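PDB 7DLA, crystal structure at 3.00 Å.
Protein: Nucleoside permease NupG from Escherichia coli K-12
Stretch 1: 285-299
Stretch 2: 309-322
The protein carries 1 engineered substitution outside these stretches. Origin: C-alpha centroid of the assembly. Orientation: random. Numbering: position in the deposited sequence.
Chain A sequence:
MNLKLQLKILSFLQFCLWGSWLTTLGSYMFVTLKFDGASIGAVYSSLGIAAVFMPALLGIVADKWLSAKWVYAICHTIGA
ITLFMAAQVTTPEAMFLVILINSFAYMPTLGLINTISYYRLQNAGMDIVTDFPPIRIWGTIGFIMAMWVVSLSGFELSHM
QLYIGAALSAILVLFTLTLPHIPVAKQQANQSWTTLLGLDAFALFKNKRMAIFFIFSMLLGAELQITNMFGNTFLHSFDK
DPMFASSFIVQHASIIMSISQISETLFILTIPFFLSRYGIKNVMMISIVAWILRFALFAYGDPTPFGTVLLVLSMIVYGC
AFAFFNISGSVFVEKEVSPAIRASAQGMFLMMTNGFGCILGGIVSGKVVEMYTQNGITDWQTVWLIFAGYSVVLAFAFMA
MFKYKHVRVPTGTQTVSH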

ATOM      1  N   MET A 285     -14.772  12.519   5.210  1.00 61.39           N
ATOM      2  CA  MET A 285     -14.497  13.878   4.767  1.00 61.47           C
ATOM      3  C   MET A 285     -13.155  14.363   5.288  1.00 60.82           C
ATOM      4  O   MET A 285     -12.443  15.086   4.582  1.00 60.51           O
ATOM      5  CB  MET A 285     -15.599  14.823   5.226  1.00 63.11           C
ATOM      6  CG  MET A 285     -15.578  16.223   4.590  1.00 64.10           C
ATOM      7  SD  MET A 285     -16.085  16.261   2.842  1.00 66.61           S
ATOM      8  CE  MET A 285     -15.150  17.659   2.228  1.00 66.05           C
ATOM      9  N   ILE A 286     -12.803  14.008   6.530  1.00 60.87           N
ATOM     10  CA  ILE A 286     -11.503  14.415   7.069  1.00 60.26           C
ATOM     11  C   ILE A 286     -10.392  13.811   6.221  1.00 60.03           C
ATOM     12  O   ILE A 286      -9.349  14.432   5.974  1.00 59.32           O
ATOM     13  CB  ILE A 286     -11.355  13.998   8.545  1.00 60.42           C
ATOM     14  CG1 ILE A 286     -12.512  14.499   9.391  1.00 60.24           C
ATOM     15  CG2 ILE A 286     -10.185  14.704   9.141  1.00 60.05           C
ATOM     16  CD1 ILE A 286     -12.536  13.935  10.798  1.00 59.29           C
ATOM     17  N   SER A 287     -10.613  12.595   5.739  1.00 60.46           N
ATOM     18  CA  SER A 287      -9.635  11.990   4.844  1.00 60.74           C
ATOM     19  C   SER A 287      -9.506  12.793   3.554  1.00 59.73           C
ATOM     20  O   SER A 287      -8.399  13.150   3.123  1.00 59.59           O
ATOM     21  CB  SER A 287     -10.027  10.545   4.550  1.00 61.94           C
ATOM     22  OG  SER A 287      -9.643  10.175   3.243  1.00 62.37           O
ATOM     23  N   ILE A 288     -10.632  13.079   2.916  1.00 59.80           N
ATOM     24  CA  ILE A 288     -10.578  13.744   1.619  1.00 59.34           C
ATOM     25  C   ILE A 288      -9.964  15.138   1.733  1.00 57.81           C
ATOM     26  O   ILE A 288      -9.224  15.582   0.853  1.00 56.83           O
ATOM     27  CB  ILE A 288     -11.982  13.786   1.010  1.00 60.80           C
ATOM     28  CG1 ILE A 288     -12.248  12.505   0.244  1.00 61.09           C
ATOM     29  CG2 ILE A 288     -12.124  14.964   0.104  1.00 66.06           C
ATOM     30  CD1 ILE A 288     -13.683  12.342  -0.070  1.00 62.34           C
ATOM     31  N   VAL A 289     -10.272  15.859   2.802  1.00 58.13           N
ATOM     32  CA  VAL A 289      -9.671  17.177   2.980  1.00 57.56           C
ATOM     33  C   VAL A 289      -8.183  17.043   3.284  1.00 57.06           C
ATOM     34  O   VAL A 289      -7.350  17.826   2.787  1.00 56.61           O
ATOM     35  CB  VAL A 289     -10.432  17.951   4.076  1.00 56.78           C
ATOM     36  CG1 VAL A 289      -9.640  19.163   4.578  1.00 55.68           C
ATOM     37  CG2 VAL A 289     -11.768  18.379   3.535  1.00 58.03           C
ATOM     38  N   ALA A 290      -7.818  16.035   4.081  1.00 57.21           N
ATOM     39  CA  ALA A 290      -6.414  15.846   4.425  1.00 57.05           C
ATOM     40  C   ALA A 290      -5.557  15.599   3.182  1.00 56.51           C
ATOM     41  O   ALA A 290      -4.408  16.044   3.127  1.00 54.99           O
ATOM     42  CB  ALA A 290      -6.279  14.700   5.430  1.00 57.71           C
ATOM     43  N   TRP A 291      -6.092  14.889   2.180  1.00 56.66           N
ATOM     44  CA  TRP A 291      -5.313  14.690   0.956  1.00 56.96           C
ATOM     45  C   TRP A 291      -4.981  16.014   0.276  1.00 55.81           C
ATOM     46  O   TRP A 291      -3.872  16.195  -0.258  1.00 55.93           O
ATOM     47  CB  TRP A 291      -6.034  13.764  -0.021  1.00 58.19           C
ATOM     48  CG  TRP A 291      -5.861  12.319   0.294  1.00 60.47           C
ATOM     49  CD1 TRP A 291      -6.807  11.445   0.748  1.00 61.20           C
ATOM     50  CD2 TRP A 291      -4.628  11.579   0.230  1.00 61.60           C
ATOM     51  NE1 TRP A 291      -6.241  10.192   0.936  1.00 62.18           N
ATOM     52  CE2 TRP A 291      -4.908  10.256   0.629  1.00 62.64           C
ATOM     53  CE3 TRP A 291      -3.313  11.909  -0.138  1.00 61.06           C
ATOM     54  CZ2 TRP A 291      -3.924   9.265   0.677  1.00 67.10           C
ATOM     55  CZ3 TRP A 291      -2.329  10.916  -0.090  1.00 65.70           C
ATOM     56  CH2 TRP A 291      -2.641   9.613   0.313  1.00 65.90           C
ATOM     57  N   ILE A 292      -5.940  16.942   0.257  1.00 56.07           N
ATOM     58  CA  ILE A 292      -5.672  18.281  -0.263  1.00 55.34           C
ATOM     59  C   ILE A 292      -4.460  18.855   0.441  1.00 55.14           C
ATOM     60  O   ILE A 292      -3.465  19.232  -0.196  1.00 53.89           O
ATOM     61  CB  ILE A 292      -6.884  19.206  -0.061  1.00 54.98           C
ATOM     62  CG1 ILE A 292      -8.131  18.642  -0.731  1.00 55.00           C
ATOM     63  CG2 ILE A 292      -6.555  20.621  -0.570  1.00 53.79           C
ATOM     64  CD1 ILE A 292      -9.358  19.470  -0.465  1.00 54.72           C
ATOM     65  N   LEU A 293      -4.562  18.942   1.776  1.00 54.22           N
ATOM     66  CA  LEU A 293      -3.475  19.515   2.571  1.00 54.16           C
ATOM     67  C   LEU A 293      -2.141  18.827   2.298  1.00 54.89           C
ATOM     68  O   LEU A 293      -1.096  19.485   2.187  1.00 54.60           O
ATOM     69  CB  LEU A 293      -3.800  19.409   4.043  1.00 53.56           C
ATOM     70  CG  LEU A 293      -4.569  20.503   4.727  1.00 53.01           C
ATOM     71  CD1 LEU A 293      -5.285  19.836   5.872  1.00 53.78           C
ATOM     72  CD2 LEU A 293      -3.584  21.513   5.261  1.00 52.87           C
ATOM     73  N   ARG A 294      -2.160  17.502   2.193  1.00 55.01           N
ATOM     74  CA  ARG A 294      -0.949  16.735   1.943  1.00 54.92           C
ATOM     75  C   ARG A 294      -0.281  17.210   0.655  1.00 55.05           C
ATOM     76  O   ARG A 294       0.859  17.705   0.672  1.00 55.65           O
ATOM     77  CB  ARG A 294      -1.326  15.249   1.877  1.00 55.44           C
ATOM     78  CG  ARG A 294      -0.264  14.186   2.171  1.00 56.12           C
ATOM     79  CD  ARG A 294       0.836  14.107   1.125  1.00 59.75           C
ATOM     80  NE  ARG A 294       1.670  12.911   1.288  1.00 60.39           N
ATOM     81  CZ  ARG A 294       2.616  12.715   2.201  1.00 57.18           C
ATOM     82  NH1 ARG A 294       2.905  13.654   3.099  1.00 55.76           N
ATOM     83  NH2 ARG A 294       3.266  11.555   2.204  1.00 57.15           N
ATOM     84  N   PHE A 295      -1.007  17.113  -0.469  1.00 54.93           N
ATOM     85  CA  PHE A 295      -0.427  17.505  -1.755  1.00 54.95           C
ATOM     86  C   PHE A 295      -0.076  18.997  -1.788  1.00 54.74           C
ATOM     87  O   PHE A 295       0.929  19.388  -2.392  1.00 56.29           O
ATOM     88  CB  PHE A 295      -1.385  17.172  -2.891  1.00 55.66           C
ATOM     89  CG  PHE A 295      -1.644  15.696  -3.072  1.00 56.27           C
ATOM     90  CD1 PHE A 295      -0.614  14.814  -3.338  1.00 56.41           C
ATOM     91  CD2 PHE A 295      -2.949  15.199  -3.026  1.00 58.37           C
ATOM     92  CE1 PHE A 295      -0.862  13.459  -3.528  1.00 57.40           C
ATOM     93  CE2 PHE A 295      -3.205  13.849  -3.213  1.00 58.20           C
ATOM     94  CZ  PHE A 295      -2.149  12.977  -3.460  1.00 59.09           C
ATOM     95  N   ALA A 296      -0.885  19.846  -1.143  1.00 55.42           N
ATOM     96  CA  ALA A 296      -0.572  21.271  -1.071  1.00 54.94           C
ATOM     97  C   ALA A 296       0.745  21.521  -0.344  1.00 55.59           C
ATOM     98  O   ALA A 296       1.543  22.368  -0.765  1.00 55.60           O
ATOM     99  CB  ALA A 296      -1.704  22.016  -0.375  1.00 55.12           C
ATOM    100  N   LEU A 297       0.991  20.791   0.747  1.00 54.89           N
ATOM    101  CA  LEU A 297       2.219  20.989   1.510  1.00 55.72           C
ATOM    102  C   LEU A 297       3.460  20.446   0.775  1.00 56.09           C
ATOM    103  O   LEU A 297       4.568  20.990   0.923  1.00 55.96           O
ATOM    104  CB  LEU A 297       2.048  20.356   2.892  1.00 54.41           C
ATOM    105  CG  LEU A 297       1.184  21.130   3.882  1.00 53.59           C
ATOM    106  CD1 LEU A 297       1.035  20.350   5.130  1.00 54.06           C
ATOM    107  CD2 LEU A 297       1.791  22.469   4.228  1.00 54.40           C
ATOM    108  N   PHE A 298       3.287  19.369  -0.002  1.00 55.93           N
ATOM    109  CA  PHE A 298       4.331  18.896  -0.912  1.00 56.20           C
ATOM    110  C   PHE A 298       4.663  19.927  -1.982  1.00 56.70           C
ATOM    111  O   PHE A 298       5.831  20.087  -2.355  1.00 56.44           O
ATOM    112  CB  PHE A 298       3.866  17.596  -1.558  1.00 56.14           C
ATOM    113  CG  PHE A 298       4.464  16.372  -0.964  1.00 56.75           C
ATOM    114  CD1 PHE A 298       4.576  16.232   0.403  1.00 56.65           C
ATOM    115  CD2 PHE A 298       4.757  15.281  -1.778  1.00 56.89           C
ATOM    116  CE1 PHE A 298       5.090  15.075   0.939  1.00 56.38           C
ATOM    117  CE2 PHE A 298       5.246  14.115  -1.251  1.00 56.51           C
ATOM    118  CZ  PHE A 298       5.417  14.011   0.106  1.00 56.52           C
ATOM    119  N   ALA A 299       3.635  20.610  -2.507  1.00 56.71           N
ATOM    120  CA  ALA A 299       3.813  21.617  -3.548  1.00 56.57           C
ATOM    121  C   ALA A 299       4.674  22.795  -3.101  1.00 57.03           C
ATOM    122  O   ALA A 299       5.403  23.363  -3.917  1.00 56.89           O
ATOM    123  CB  ALA A 299       2.457  22.119  -4.013  1.00 56.33           C
ATOM    124  N   VAL A 309       9.473  22.451   7.246  1.00 59.65           N
ATOM    125  CA  VAL A 309       8.374  22.452   8.205  1.00 59.12           C
ATOM    126  C   VAL A 309       7.108  21.978   7.503  1.00 57.86           C
ATOM    127  O   VAL A 309       6.470  21.002   7.926  1.00 56.41           O
ATOM    128  CB  VAL A 309       8.200  23.846   8.833  1.00 59.71           C
ATOM    129  CG1 VAL A 309       6.855  23.935   9.569  1.00 57.61           C
ATOM    130  CG2 VAL A 309       9.369  24.197   9.735  1.00 59.09           C
ATOM    131  N   LEU A 310       6.780  22.631   6.370  1.00 58.15           N
ATOM    132  CA  LEU A 310       5.653  22.213   5.530  1.00 57.01           C
ATOM    133  C   LEU A 310       5.751  20.747   5.111  1.00 55.66           C
ATOM    134  O   LEU A 310       4.747  20.025   5.097  1.00 55.43           O
ATOM    135  CB  LEU A 310       5.539  23.109   4.283  1.00 58.55           C
ATOM    136  CG  LEU A 310       5.112  24.602   4.325  1.00 63.59           C
ATOM    137  CD1 LEU A 310       4.512  25.034   2.998  1.00 58.58           C
ATOM    138  CD2 LEU A 310       4.111  24.913   5.428  1.00 59.40           C
ATOM    139  N   LEU A 311       6.946  20.286   4.762  1.00 57.78           N
ATOM    140  CA  LEU A 311       7.093  18.901   4.328  1.00 57.08           C
ATOM    141  C   LEU A 311       6.751  17.917   5.448  1.00 55.00           C
ATOM    142  O   LEU A 311       6.057  16.917   5.221  1.00 54.62           O
ATOM    143  CB  LEU A 311       8.519  18.689   3.835  1.00 58.09           C
ATOM    144  CG  LEU A 311       8.835  19.170   2.431  1.00 58.70           C
ATOM    145  CD1 LEU A 311      10.223  18.691   2.084  1.00 60.30           C
ATOM    146  CD2 LEU A 311       7.855  18.626   1.440  1.00 57.62           C
ATOM    147  N   VAL A 312       7.218  18.199   6.668  1.00 55.12           N
ATOM    148  CA  VAL A 312       6.952  17.326   7.814  1.00 54.80           C
ATOM    149  C   VAL A 312       5.468  17.349   8.176  1.00 54.35           C
ATOM    150  O   VAL A 312       4.870  16.309   8.503  1.00 53.27           O
ATOM    151  CB  VAL A 312       7.836  17.751   9.004  1.00 54.38           C
ATOM    152  CG1 VAL A 312       7.254  17.266  10.328  1.00 52.71           C
ATOM    153  CG2 VAL A 312       9.246  17.244   8.805  1.00 54.71           C
ATOM    154  N   LEU A 313       4.872  18.549   8.159  1.00 54.01           N
ATOM    155  CA  LEU A 313       3.428  18.706   8.274  1.00 53.42           C
ATOM    156  C   LEU A 313       2.689  17.800   7.315  1.00 53.96           C
ATOM    157  O   LEU A 313       1.733  17.118   7.701  1.00 53.22           O
ATOM    158  CB  LEU A 313       3.060  20.161   8.034  1.00 53.68           C
ATOM    159  CG  LEU A 313       2.783  21.039   9.245  1.00 53.35           C
ATOM    160  CD1 LEU A 313       3.865  20.980  10.280  1.00 53.01           C
ATOM    161  CD2 LEU A 313       2.715  22.435   8.689  1.00 52.97           C
ATOM    162  N   SER A 314       3.112  17.789   6.057  1.00 52.63           N
ATOM    163  CA  SER A 314       2.495  16.891   5.093  1.00 53.82           C
ATOM    164  C   SER A 314       2.588  15.443   5.544  1.00 54.05           C
ATOM    165  O   SER A 314       1.594  14.712   5.506  1.00 55.16           O
ATOM    166  CB  SER A 314       3.136  17.038   3.719  1.00 54.48           C
ATOM    167  OG  SER A 314       2.535  16.121   2.816  1.00 55.01           O
ATOM    168  N   MET A 315       3.790  14.988   5.903  1.00 54.43           N
ATOM    169  CA  MET A 315       3.910  13.637   6.463  1.00 54.86           C
ATOM    170  C   MET A 315       2.844  13.309   7.498  1.00 54.09           C
ATOM    171  O   MET A 315       2.138  12.302   7.375  1.00 53.85           O
ATOM    172  CB  MET A 315       5.293  13.424   7.065  1.00 54.20           C
ATOM    173  CG  MET A 315       6.353  13.171   6.091  1.00 54.86           C
ATOM    174  SD  MET A 315       6.566  14.240   4.690  1.00 60.67           S
ATOM    175  CE  MET A 315       6.406  12.995   3.417  1.00 56.91           C
ATOM    176  N   ILE A 316       2.736  14.149   8.530  1.00 53.77           N
ATOM    177  CA  ILE A 316       1.742  13.927   9.584  1.00 54.36           C
ATOM    178  C   ILE A 316       0.342  13.806   8.976  1.00 54.42           C
ATOM    179  O   ILE A 316      -0.421  12.881   9.285  1.00 53.89           O
ATOM    180  CB  ILE A 316       1.783  15.071  10.610  1.00 54.12           C
ATOM    181  CG1 ILE A 316       3.145  15.151  11.312  1.00 52.44           C
ATOM    182  CG2 ILE A 316       0.632  14.885  11.613  1.00 53.71           C
ATOM    183  CD1 ILE A 316       3.483  13.925  12.024  1.00 51.90           C
ATOM    184  N   VAL A 317      -0.010  14.752   8.097  1.00 53.94           N
ATOM    185  CA  VAL A 317      -1.337  14.742   7.490  1.00 54.48           C
ATOM    186  C   VAL A 317      -1.578  13.464   6.709  1.00 56.03           C
ATOM    187  O   VAL A 317      -2.727  12.998   6.585  1.00 57.53           O
ATOM    188  CB  VAL A 317      -1.557  15.989   6.610  1.00 53.75           C
ATOM    189  CG1 VAL A 317      -3.018  16.172   6.359  1.00 54.28           C
ATOM    190  CG2 VAL A 317      -1.120  17.214   7.340  1.00 53.08           C
ATOM    191  N   TYR A 318      -0.514  12.871   6.191  1.00 55.84           N
ATOM    192  CA  TYR A 318      -0.666  11.677   5.369  1.00 56.99           C
ATOM    193  C   TYR A 318      -1.354  10.550   6.133  1.00 57.85           C
ATOM    194  O   TYR A 318      -2.081   9.747   5.541  1.00 58.15           O
ATOM    195  CB  TYR A 318       0.707  11.202   4.879  1.00 56.79           C
ATOM    196  CG  TYR A 318       0.681   9.835   4.255  1.00 57.47           C
ATOM    197  CD1 TYR A 318       0.302   9.658   2.934  1.00 59.06           C
ATOM    198  CD2 TYR A 318       0.980   8.718   4.997  1.00 57.46           C
ATOM    199  CE1 TYR A 318       0.274   8.398   2.368  1.00 60.30           C
ATOM    200  CE2 TYR A 318       0.944   7.466   4.449  1.00 58.60           C
ATOM    201  CZ  TYR A 318       0.596   7.305   3.143  1.00 60.38           C
ATOM    202  OH  TYR A 318       0.581   6.028   2.630  1.00 64.82           O
ATOM    203  N   GLY A 319      -1.116  10.457   7.437  1.00 57.08           N
ATOM    204  CA  GLY A 319      -1.556   9.274   8.151  1.00 58.14           C
ATOM    205  C   GLY A 319      -3.060   9.229   8.291  1.00 59.98           C
ATOM    206  O   GLY A 319      -3.706   8.224   7.976  1.00 62.06           O
ATOM    207  N   CYS A 320      -3.636  10.313   8.795  1.00 60.42           N
ATOM    208  CA  CYS A 320      -5.075  10.482   8.716  1.00 60.86           C
ATOM    209  C   CYS A 320      -5.567  10.278   7.285  1.00 61.13           C
ATOM    210  O   CYS A 320      -6.394   9.403   7.024  1.00 61.72           O
ATOM    211  CB  CYS A 320      -5.434  11.864   9.251  1.00 61.69           C
ATOM    212  SG  CYS A 320      -6.923  12.488   8.601  1.00 77.67           S
ATOM    213  N   ALA A 321      -5.021  11.046   6.329  1.00 60.19           N
ATOM    214  CA  ALA A 321      -5.479  10.949   4.941  1.00 60.71           C
ATOM    215  C   ALA A 321      -5.590   9.505   4.447  1.00 61.39           C
ATOM    216  O   ALA A 321      -6.579   9.139   3.807  1.00 61.41           O
ATOM    217  CB  ALA A 321      -4.544  11.740   4.031  1.00 59.64           C
ATOM    218  N   PHE A 322      -4.595   8.664   4.744  1.00 62.84           N
ATOM    219  CA  PHE A 322      -4.532   7.298   4.215  1.00 62.57           C
ATOM    220  C   PHE A 322      -5.351   6.305   5.041  1.00 62.59           C
ATOM    221  O   PHE A 322      -5.993   5.414   4.472  1.00 63.57           O
ATOM    222  CB  PHE A 322      -3.056   6.844   4.094  1.00 61.36           C
ATOM    223  CG  PHE A 322      -2.866   5.501   3.397  1.00 62.67           C
ATOM    224  CD1 PHE A 322      -3.212   4.303   4.014  1.00 66.89           C
ATOM    225  CD2 PHE A 322      -2.443   5.450   2.083  1.00 62.74           C
ATOM    226  CE1 PHE A 322      -3.068   3.072   3.353  1.00 64.80           C
ATOM    227  CE2 PHE A 322      -2.306   4.227   1.421  1.00 62.95           C
ATOM    228  CZ  PHE A 322      -2.620   3.038   2.058  1.00 63.70           C
TER

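The two stretches are helices that run in roughly opposite directions, their axes inclined at 149° and approaching to 7.8 Å, and together they bury 854 Å². Three residues organise the contact: Leu297 and Arg294 on the first helix and Ala321 on the second.

Leu297 has the largest covered area, 117 Å². Its CA-to-CB bond points toward the second helix, and with chi1 in m and chi2 in t the side chain lies along one turn of its partner. Leu297 CD2 meets Leu310 CD2 at 3.6 Å, whereas Leu297 CD1 packs against Leu313 CB at 3.5 Å and reaches the backbone, 3.4 Å from Ser314 N. Leu297 CB also lies 3.5 Å from Leu310 O, so Leu297 packs against main-chain as well as side-chain atoms.

One turn earlier, Arg294 supplies the polar centre. Its CA-to-CB bond points sideways, but the end of the side chain, bent at chi2 (m), comes nearer the second helix, and Arg294 NH1 donates a short hydrogen bond of 2.5 Å to Ser314 OG. Ser314 in turn donates from OG to Arg294 O at 3.1 Å. The serine hydroxyl thus serves as acceptor for the side chain and donor to the backbone of the same arginine, a reciprocal arrangement at a point where the CA atoms of Arg294 and Ser314 are 4.7 Å apart. Ser314 OG approaches the guanidinium near its plane, while Tyr318 covers one face, its CD1 lying 3.6 Å from Arg294 NH2. The remaining guanidinium nitrogens, NE and NH2, are hydrogen-bonded elsewhere in the structure. Beside this group, Phe298 CE1 contacts Met315 CE at 3.5 Å; the methyl lies at the ring edge.

At the other end, the closest backbone approach in the register, 4.3 Å between the CA atoms of Ser287 and Ala321, falls among small residues. Ala321 fits between Ala290 and Trp291: its CB is 3.7 Å from Ala290 CB and sits over the indole, 3.7 Å from the centroid of the five-membered ring of Trp291 and only 8° off the ring normal, a well-aligned CH-pi contact. The carbonyl of Ala321 accepts a weak hydrogen bond from Ser287 OG, with Ser287 OG and Ala321 O 3.3 Å apart, and Trp291 NE1 lies 3.1 Å from the same Ala321 O. Val317 adds to this patch, with Val317 CG1 3.7 Å from Ala290 CB and 4.1 Å from Leu293 CB.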